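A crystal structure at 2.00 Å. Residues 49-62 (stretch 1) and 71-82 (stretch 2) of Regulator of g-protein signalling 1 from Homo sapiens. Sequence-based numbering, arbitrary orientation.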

# COMPACT_ATOMS: atom_id res chain seq x y z
N GLU A 49 -8.56 -1.89 -0.12
CA GLU A 49 -7.34 -2.51 -0.62
C GLU A 49 -6.64 -1.69 -1.69
O GLU A 49 -5.47 -1.91 -1.90
CB GLU A 49 -7.59 -3.96 -1.12
CG GLU A 49 -8.17 -4.11 -2.53
CD GLU A 49 -9.64 -3.75 -2.67
OE1 GLU A 49 -10.37 -3.54 -1.66
OE2 GLU A 49 -10.05 -3.66 -3.82
N GLU A 50 -7.32 -0.70 -2.29
CA GLU A 50 -6.69 0.24 -3.23
C GLU A 50 -5.49 0.90 -2.59
O GLU A 50 -4.54 1.27 -3.28
CB GLU A 50 -7.66 1.31 -3.79
CG GLU A 50 -8.09 2.46 -2.83
CD GLU A 50 -9.21 2.05 -1.87
OE1 GLU A 50 -9.56 0.84 -1.81
OE2 GLU A 50 -9.75 2.95 -1.17
N ASN A 51 -5.51 1.03 -1.26
CA ASN A 51 -4.41 1.69 -0.56
C ASN A 51 -3.12 0.91 -0.61
O ASN A 51 -2.05 1.47 -0.90
CB ASN A 51 -4.79 2.04 0.91
CG ASN A 51 -5.69 3.23 0.99
OD1 ASN A 51 -5.72 4.05 0.07
ND2 ASN A 51 -6.49 3.30 2.04
N ILE A 52 -3.18 -0.39 -0.30
CA ILE A 52 -1.96 -1.19 -0.27
C ILE A 52 -1.52 -1.52 -1.70
O ILE A 52 -0.33 -1.59 -2.01
CB ILE A 52 -2.10 -2.48 0.59
CG1 ILE A 52 -0.70 -3.10 0.84
CG2 ILE A 52 -3.02 -3.52 -0.07
CD1 ILE A 52 -0.73 -4.41 1.61
N GLU A 53 -2.48 -1.72 -2.57
CA GLU A 53 -2.18 -1.97 -3.96
C GLU A 53 -1.51 -0.81 -4.63
O GLU A 53 -0.51 -0.97 -5.33
CB GLU A 53 -3.46 -2.34 -4.66
CG GLU A 53 -3.90 -3.70 -4.26
CD GLU A 53 -5.06 -4.16 -5.07
OE1 GLU A 53 -5.71 -3.32 -5.76
OE2 GLU A 53 -5.34 -5.38 -4.99
N PHE A 54 -2.01 0.40 -4.35
CA PHE A 54 -1.33 1.60 -4.79
C PHE A 54 0.06 1.68 -4.24
O PHE A 54 1.01 1.92 -4.99
CB PHE A 54 -2.11 2.90 -4.40
CG PHE A 54 -1.41 4.14 -4.79
CD1 PHE A 54 -1.22 4.45 -6.14
CD2 PHE A 54 -0.84 4.98 -3.82
CE1 PHE A 54 -0.53 5.64 -6.52
CE2 PHE A 54 -0.18 6.14 -4.17
CZ PHE A 54 0.01 6.49 -5.53
N TRP A 55 0.19 1.46 -2.93
CA TRP A 55 1.49 1.53 -2.29
C TRP A 55 2.51 0.54 -2.92
O TRP A 55 3.61 0.91 -3.26
CB TRP A 55 1.34 1.29 -0.77
CG TRP A 55 2.59 1.54 -0.04
CD1 TRP A 55 3.01 2.72 0.47
CD2 TRP A 55 3.62 0.58 0.28
NE1 TRP A 55 4.22 2.57 1.07
CE2 TRP A 55 4.62 1.28 0.97
CE3 TRP A 55 3.78 -0.79 0.05
CZ2 TRP A 55 5.77 0.66 1.42
CZ3 TRP A 55 4.92 -1.40 0.51
CH2 TRP A 55 5.90 -0.67 1.20
N LEU A 56 2.10 -0.72 -3.09
CA LEU A 56 2.93 -1.73 -3.77
C LEU A 56 3.23 -1.38 -5.23
O LEU A 56 4.32 -1.67 -5.73
CB LEU A 56 2.25 -3.10 -3.70
CG LEU A 56 2.06 -3.67 -2.31
CD1 LEU A 56 0.94 -4.77 -2.25
CD2 LEU A 56 3.41 -4.15 -1.77
N ALA A 57 2.28 -0.77 -5.94
CA ALA A 57 2.55 -0.33 -7.32
C ALA A 57 3.63 0.76 -7.35
O ALA A 57 4.46 0.83 -8.26
CB ALA A 57 1.27 0.18 -7.98
N CYS A 58 3.60 1.63 -6.34
CA CYS A 58 4.59 2.71 -6.28
C CYS A 58 5.98 2.16 -6.04
O CYS A 58 6.94 2.65 -6.61
CB CYS A 58 4.22 3.73 -5.16
SG CYS A 58 2.77 4.68 -5.56
N GLU A 59 6.08 1.13 -5.20
CA GLU A 59 7.35 0.45 -4.90
C GLU A 59 7.89 -0.16 -6.19
O GLU A 59 9.04 -0.01 -6.54
CB GLU A 59 7.17 -0.63 -3.82
CG GLU A 59 6.86 -0.05 -2.41
CD GLU A 59 7.96 0.86 -1.94
OE1 GLU A 59 7.78 2.10 -1.96
OE2 GLU A 59 9.05 0.33 -1.63
N ASP A 60 6.98 -0.77 -6.94
CA ASP A 60 7.32 -1.41 -8.19
C ASP A 60 7.65 -0.37 -9.29
O ASP A 60 8.56 -0.58 -10.13
CB ASP A 60 6.26 -2.49 -8.49
CG ASP A 60 5.69 -2.41 -9.85
OD1 ASP A 60 6.44 -2.70 -10.81
OD2 ASP A 60 4.46 -2.11 -9.94
N TYR A 61 7.01 0.80 -9.24
CA TYR A 61 7.33 1.90 -10.16
C TYR A 61 8.78 2.39 -9.98
O TYR A 61 9.49 2.69 -10.96
CB TYR A 61 6.33 3.04 -10.04
CG TYR A 61 6.70 4.29 -10.75
CD1 TYR A 61 6.35 4.48 -12.10
CD2 TYR A 61 7.35 5.35 -10.08
CE1 TYR A 61 6.68 5.65 -12.78
CE2 TYR A 61 7.70 6.54 -10.76
CZ TYR A 61 7.35 6.68 -12.11
OH TYR A 61 7.67 7.82 -12.81
N LYS A 62 9.21 2.43 -8.73
CA LYS A 62 10.52 2.98 -8.34
C LYS A 62 11.69 2.13 -8.77
O LYS A 62 12.80 2.65 -8.88
CB LYS A 62 10.58 3.18 -6.82
CG LYS A 62 10.02 4.51 -6.39
CD LYS A 62 10.12 4.71 -4.85
CE LYS A 62 9.01 4.05 -4.10
NZ LYS A 62 8.93 4.50 -2.65
N CYS A 71 4.88 4.98 -19.34
CA CYS A 71 3.80 3.97 -19.37
C CYS A 71 3.30 3.48 -18.01
O CYS A 71 2.10 3.39 -17.79
CB CYS A 71 4.21 2.75 -20.20
SG CYS A 71 4.02 3.03 -21.97
N LYS A 72 4.23 3.10 -17.14
CA LYS A 72 3.90 2.70 -15.77
C LYS A 72 3.21 3.83 -14.99
O LYS A 72 2.24 3.58 -14.28
CB LYS A 72 5.17 2.27 -15.02
CG LYS A 72 4.92 1.49 -13.72
CD LYS A 72 4.08 0.25 -13.92
CE LYS A 72 3.98 -0.59 -12.66
N ALA A 73 3.72 5.04 -15.09
CA ALA A 73 3.09 6.17 -14.41
C ALA A 73 1.65 6.35 -14.91
O ALA A 73 0.72 6.49 -14.11
CB ALA A 73 3.90 7.44 -14.61
N GLU A 74 1.46 6.33 -16.24
CA GLU A 74 0.11 6.43 -16.81
C GLU A 74 -0.79 5.31 -16.33
O GLU A 74 -1.97 5.57 -16.07
CB GLU A 74 0.13 6.47 -18.36
N GLU A 75 -0.29 4.08 -16.22
CA GLU A 75 -1.09 2.95 -15.73
C GLU A 75 -1.52 3.13 -14.25
O GLU A 75 -2.63 2.83 -13.87
CB GLU A 75 -0.33 1.61 -15.79
CG GLU A 75 -1.26 0.40 -15.39
CD GLU A 75 -0.56 -0.87 -14.87
OE1 GLU A 75 0.21 -0.79 -13.89
OE2 GLU A 75 -0.82 -1.97 -15.45
N ILE A 76 -0.57 3.54 -13.43
CA ILE A 76 -0.83 3.72 -12.01
C ILE A 76 -1.84 4.86 -11.81
O ILE A 76 -2.77 4.75 -11.01
CB ILE A 76 0.48 3.99 -11.26
CG1 ILE A 76 1.30 2.70 -11.17
CG2 ILE A 76 0.19 4.58 -9.84
CD1 ILE A 76 2.75 2.88 -10.66
N TYR A 77 -1.64 5.93 -12.57
CA TYR A 77 -2.53 7.07 -12.54
C TYR A 77 -3.99 6.72 -12.92
O TYR A 77 -4.93 7.06 -12.20
CB TYR A 77 -1.97 8.17 -13.44
CG TYR A 77 -2.81 9.42 -13.44
CD1 TYR A 77 -3.62 9.70 -14.53
CD2 TYR A 77 -2.80 10.30 -12.36
CE1 TYR A 77 -4.39 10.83 -14.55
CE2 TYR A 77 -3.60 11.46 -12.38
CZ TYR A 77 -4.39 11.69 -13.48
OH TYR A 77 -5.19 12.79 -13.61
N LYS A 78 -4.18 5.97 -14.01
CA LYS A 78 -5.53 5.60 -14.41
C LYS A 78 -6.16 4.61 -13.43
O LYS A 78 -7.35 4.68 -13.14
CB LYS A 78 -5.56 5.07 -15.86
N ALA A 79 -5.37 3.69 -12.90
CA ALA A 79 -5.89 2.64 -12.06
C ALA A 79 -6.27 3.13 -10.64
O ALA A 79 -7.15 2.56 -10.04
CB ALA A 79 -4.89 1.48 -11.95
N PHE A 80 -5.65 4.19 -10.16
CA PHE A 80 -5.71 4.55 -8.71
C PHE A 80 -5.96 6.03 -8.43
O PHE A 80 -6.69 6.37 -7.52
CB PHE A 80 -4.37 4.18 -8.03
CG PHE A 80 -4.08 2.70 -7.98
CD1 PHE A 80 -4.87 1.86 -7.21
CD2 PHE A 80 -2.98 2.17 -8.65
CE1 PHE A 80 -4.59 0.49 -7.16
CE2 PHE A 80 -2.71 0.80 -8.63
CZ PHE A 80 -3.50 -0.04 -7.87
N VAL A 81 -5.36 6.90 -9.20
CA VAL A 81 -5.26 8.32 -8.86
C VAL A 81 -6.30 9.12 -9.58
O VAL A 81 -6.89 10.04 -9.00
CB VAL A 81 -3.87 8.88 -9.21
CG1 VAL A 81 -3.82 10.40 -8.95
CG2 VAL A 81 -2.80 8.15 -8.45
N HIS A 82 -6.51 8.77 -10.84
CA HIS A 82 -7.40 9.51 -11.70
C HIS A 82 -8.82 9.42 -11.14
O HIS A 82 -9.25 8.38 -10.61
CB HIS A 82 -7.35 9.01 -13.15
CG HIS A 82 -8.18 9.81 -14.09
ND1 HIS A 82 -9.47 9.47 -14.42
CD2 HIS A 82 -7.91 10.95 -14.77
CE1 HIS A 82 -9.97 10.37 -15.26
NE2 HIS A 82 -9.04 11.27 -15.49

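Two helices pack antiparallel here, their axes 172° apart in direction and 10.4 Å apart at closest approach, so that walking forward along stretch 2 means walking backward along stretch 1. The rule of the contact is spacing: Lys72, Ile76 and Phe80, each four residues on from the last, all point their CA-to-CB bonds toward the other helix and pair in register with Tyr61, Ala57 and Phe54.

Cys71 points away and takes no part. Lys72 sets its CG at the edge of the Tyr61 ring, 3.7 Å from Tyr61 CD1, and the chain then runs on toward Asp60. Its CE comes 3.2 Å from Asp60 OD2; since NZ is not modelled, the polar end of this pair cannot be judged. Ala73 adds a methyl group, its CB 3.8 Å from Tyr61 CE1. Glu74 and Glu75 make no contact.

Ile76 sits in the middle and serves three partners. Its CD1 lies 3.6 Å from Tyr61 CB and equally 3.6 Å from Ala57 O, while CG2 meets the edge of the Phe54 ring at CE1, 3.6 Å away. Ala57 meets Ile76 with its methyl group as well, CB to Ile76 CG1 being 4.1 Å.

Tyr77, Lys78 and Ala79 pass without contact. Phe80 then has more of its area covered by the other stretch than any other residue, 91 Å². Phe54 turns its edge toward the Phe80 face, centroids 5.8 Å apart and planes at 66°, and Phe54 CB stands over that face, 4.2 Å from the ring centroid. The ring also reaches Ala57, CE2 to CB 4.1 Å, and Glu53, whose CB is 3.9 Å from Phe80 CE1. Val81 closes the patch, its CG2 3.9 Å from Phe54 CE1. Among the modelled atoms no hydrogen bond crosses; apolar packing dominates.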